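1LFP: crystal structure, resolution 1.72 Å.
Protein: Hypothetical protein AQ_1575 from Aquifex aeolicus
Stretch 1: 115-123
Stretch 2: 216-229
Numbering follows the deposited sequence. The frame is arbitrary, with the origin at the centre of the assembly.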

# COMPACT_ATOMS: atom_id res chain seq x y z
N HIS A 115 -0.94 -11.18 17.06
CA HIS A 115 -1.67 -12.44 16.96
C HIS A 115 -1.54 -12.99 15.57
O HIS A 115 -1.30 -14.18 15.41
CB HIS A 115 -3.17 -12.29 17.29
CG HIS A 115 -3.48 -12.21 18.76
ND1 HIS A 115 -3.11 -11.14 19.55
CD2 HIS A 115 -4.11 -13.08 19.59
CE1 HIS A 115 -3.50 -11.35 20.80
NE2 HIS A 115 -4.10 -12.52 20.85
N VAL A 116 -1.74 -12.14 14.56
CA VAL A 116 -1.64 -12.64 13.18
C VAL A 116 -0.26 -13.24 12.92
O VAL A 116 -0.14 -14.32 12.31
CB VAL A 116 -1.86 -11.52 12.15
CG1 VAL A 116 -1.69 -12.07 10.74
CG2 VAL A 116 -3.25 -10.89 12.34
N PHE A 117 0.79 -12.54 13.32
CA PHE A 117 2.14 -13.06 13.09
C PHE A 117 2.34 -14.44 13.74
O PHE A 117 2.77 -15.39 13.10
CB PHE A 117 3.17 -12.08 13.64
CG PHE A 117 3.71 -11.09 12.61
CD1 PHE A 117 4.78 -11.45 11.79
CD2 PHE A 117 3.16 -9.81 12.48
CE1 PHE A 117 5.33 -10.55 10.85
CE2 PHE A 117 3.70 -8.90 11.54
CZ PHE A 117 4.78 -9.27 10.72
N THR A 118 2.03 -14.53 15.02
CA THR A 118 2.16 -15.78 15.77
C THR A 118 1.37 -16.95 15.19
O THR A 118 1.92 -18.04 14.99
CB THR A 118 1.75 -15.58 17.21
OG1 THR A 118 2.60 -14.59 17.80
CG2 THR A 118 1.87 -16.89 17.99
N LYS A 119 0.11 -16.72 14.89
CA LYS A 119 -0.76 -17.75 14.33
C LYS A 119 -0.16 -18.39 13.10
O LYS A 119 -0.27 -19.60 12.90
CB LYS A 119 -2.12 -17.16 14.01
CG LYS A 119 -3.04 -17.07 15.21
CD LYS A 119 -2.38 -16.45 16.44
CE LYS A 119 -3.44 -16.17 17.50
NZ LYS A 119 -4.58 -15.42 16.86
N HIS A 120 0.50 -17.58 12.28
CA HIS A 120 1.10 -18.09 11.07
C HIS A 120 2.58 -18.45 11.15
O HIS A 120 3.24 -18.59 10.13
CB HIS A 120 0.83 -17.11 9.93
CG HIS A 120 -0.63 -16.92 9.67
ND1 HIS A 120 -1.38 -17.81 8.93
CD2 HIS A 120 -1.50 -15.98 10.11
CE1 HIS A 120 -2.64 -17.43 8.93
NE2 HIS A 120 -2.74 -16.32 9.64
N GLY A 121 3.10 -18.60 12.36
CA GLY A 121 4.49 -19.00 12.53
C GLY A 121 5.51 -17.89 12.38
O GLY A 121 6.71 -18.16 12.22
N GLY A 122 5.03 -16.66 12.42
CA GLY A 122 5.91 -15.52 12.30
C GLY A 122 6.12 -14.93 13.68
O GLY A 122 5.77 -15.56 14.69
N ASN A 123 6.66 -13.72 13.72
CA ASN A 123 6.94 -13.05 14.97
C ASN A 123 7.05 -11.55 14.81
O ASN A 123 7.94 -11.06 14.13
CB ASN A 123 8.26 -13.53 15.55
CG ASN A 123 8.47 -13.05 16.96
OD1 ASN A 123 9.61 -12.84 17.38
ND2 ASN A 123 7.38 -12.90 17.70
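Stretch 2 216-229: QKVIKLLNALEELD

Residues 216-226 of stretch 2 continue a helix that begins earlier in the chain, and 227-229 leave it as loop. This helix packs nearly antiparallel to helix 115-119, with a crossing angle of 163° and a closest axial approach of 9.2 Å. The register places Val116 CA 6.5 Å from Ala224 CA and His120 CA 5.5 Å from Leu221 CA, so the backbones lie nearer where the first helix has ended. There Gly122 N donates to Phe117 O (2.7 Å), and the chain passes through Gly121 with a positive phi of 80°.

No hydrogen bond joins the stretches; the contact is largely apolar. Val116 packs closely on Ala224, its CG1 lying 3.3 Å from Ala224 CB and 3.8 Å from Leu225 CD2, while Val116 CG2 meets Leu228 CD1 at 4.1 Å. Leu221, in the t,t rotamer, lies between the Phe117 and His120 rings: its CD2 sits over one face of Phe117, 4.2 Å from the ring centroid, and its CA over one face of His120, 4.0 Å from that centroid. His120 NE2 also comes within 3.6 Å of Ala224 CB. Gly122 CA lies 4.0 Å from Leu221 CD1, a space in which a CB would clash with that methyl.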

# COMPACT_ATOMS: atom_id res chain seq x y z
N GLN A 216 3.54 -21.02 1.69
CA GLN A 216 2.13 -20.89 1.98
C GLN A 216 1.86 -20.19 3.29
O GLN A 216 0.86 -19.48 3.42
CB GLN A 216 1.47 -22.26 2.00
CG GLN A 216 -0.03 -22.22 1.78
CD GLN A 216 -0.50 -23.34 0.87
OE1 GLN A 216 -1.68 -23.40 0.49
NE2 GLN A 216 0.42 -24.23 0.49
N LYS A 217 2.73 -20.41 4.27
CA LYS A 217 2.56 -19.80 5.59
C LYS A 217 2.82 -18.32 5.45
O LYS A 217 2.07 -17.51 5.97
CB LYS A 217 3.55 -20.38 6.60
CG LYS A 217 3.39 -21.88 6.83
CD LYS A 217 4.46 -22.38 7.78
CE LYS A 217 4.25 -23.84 8.14
NZ LYS A 217 5.36 -24.34 9.01
N VAL A 218 3.88 -17.97 4.73
CA VAL A 218 4.21 -16.56 4.49
C VAL A 218 3.02 -15.85 3.87
O VAL A 218 2.59 -14.80 4.36
CB VAL A 218 5.38 -16.41 3.54
CG1 VAL A 218 5.67 -14.93 3.28
CG2 VAL A 218 6.58 -17.12 4.12
N ILE A 219 2.50 -16.40 2.78
CA ILE A 219 1.36 -15.80 2.08
C ILE A 219 0.11 -15.69 2.93
O ILE A 219 -0.60 -14.70 2.85
CB ILE A 219 1.02 -16.60 0.77
CG1 ILE A 219 2.20 -16.53 -0.20
CG2 ILE A 219 -0.22 -16.03 0.12
CD1 ILE A 219 1.98 -17.31 -1.49
N LYS A 220 -0.17 -16.69 3.76
CA LYS A 220 -1.35 -16.60 4.61
C LYS A 220 -1.17 -15.49 5.64
O LYS A 220 -2.12 -14.79 6.01
CB LYS A 220 -1.60 -17.93 5.31
CG LYS A 220 -2.24 -18.98 4.40
CD LYS A 220 -2.66 -20.21 5.20
CE LYS A 220 -3.42 -21.21 4.34
NZ LYS A 220 -2.64 -21.58 3.13
N LEU A 221 0.04 -15.34 6.12
CA LEU A 221 0.32 -14.32 7.11
C LEU A 221 0.04 -12.95 6.51
O LEU A 221 -0.68 -12.15 7.10
CB LEU A 221 1.78 -14.43 7.56
CG LEU A 221 2.09 -13.99 8.97
CD1 LEU A 221 3.51 -14.42 9.33
CD2 LEU A 221 1.91 -12.49 9.10
N LEU A 222 0.62 -12.71 5.34
CA LEU A 222 0.47 -11.44 4.65
C LEU A 222 -1.00 -11.16 4.36
O LEU A 222 -1.48 -10.05 4.55
CB LEU A 222 1.29 -11.43 3.36
CG LEU A 222 2.81 -11.66 3.51
CD1 LEU A 222 3.53 -11.34 2.22
CD2 LEU A 222 3.33 -10.74 4.67
N ASN A 223 -1.71 -12.19 3.87
CA ASN A 223 -3.14 -12.05 3.57
C ASN A 223 -3.92 -11.71 4.85
O ASN A 223 -4.86 -10.92 4.81
CB ASN A 223 -3.72 -13.36 3.04
CG ASN A 223 -3.30 -13.67 1.63
OD1 ASN A 223 -3.39 -14.82 1.19
ND2 ASN A 223 -2.85 -12.65 0.90
N ALA A 224 -3.52 -12.33 5.96
CA ALA A 224 -4.20 -12.11 7.23
C ALA A 224 -3.97 -10.66 7.67
O ALA A 224 -4.90 -10.00 8.16
CB ALA A 224 -3.69 -13.10 8.27
N LEU A 225 -2.76 -10.15 7.48
CA LEU A 225 -2.52 -8.75 7.87
C LEU A 225 -3.37 -7.80 7.02
O LEU A 225 -3.86 -6.78 7.51
CB LEU A 225 -1.04 -8.41 7.71
CG LEU A 225 -0.12 -9.16 8.67
CD1 LEU A 225 1.32 -9.07 8.17
CD2 LEU A 225 -0.26 -8.58 10.09
N GLU A 226 -3.54 -8.14 5.75
CA GLU A 226 -4.32 -7.31 4.84
C GLU A 226 -5.79 -7.26 5.27
O GLU A 226 -6.49 -6.27 5.02
CB GLU A 226 -4.21 -7.87 3.42
CG GLU A 226 -4.82 -6.98 2.35
CD GLU A 226 -4.07 -5.67 2.21
OE1 GLU A 226 -2.91 -5.71 1.76
OE2 GLU A 226 -4.65 -4.61 2.57
N GLU A 227 -6.25 -8.30 5.95
CA GLU A 227 -7.64 -8.34 6.37
C GLU A 227 -7.97 -7.48 7.58
O GLU A 227 -9.12 -7.46 8.03
CB GLU A 227 -8.08 -9.79 6.62
CG GLU A 227 -8.19 -10.59 5.32
CD GLU A 227 -9.16 -9.97 4.33
OE1 GLU A 227 -10.37 -9.90 4.64
OE2 GLU A 227 -8.71 -9.55 3.24
N LEU A 228 -6.97 -6.79 8.11
CA LEU A 228 -7.20 -5.92 9.24
C LEU A 228 -7.53 -4.54 8.70
O LEU A 228 -6.84 -4.01 7.80
CB LEU A 228 -5.95 -5.84 10.14
CG LEU A 228 -5.45 -7.18 10.70
CD1 LEU A 228 -4.22 -6.95 11.57
CD2 LEU A 228 -6.55 -7.86 11.49
N ASP A 229 -8.61 -3.98 9.23
CA ASP A 229 -9.08 -2.66 8.85
C ASP A 229 -7.99 -1.65 9.14
O ASP A 229 -7.85 -0.65 8.46
CB ASP A 229 -10.31 -2.28 9.68
CG ASP A 229 -11.60 -2.80 9.09
OD1 ASP A 229 -12.61 -2.81 9.82
OD2 ASP A 229 -11.61 -3.18 7.90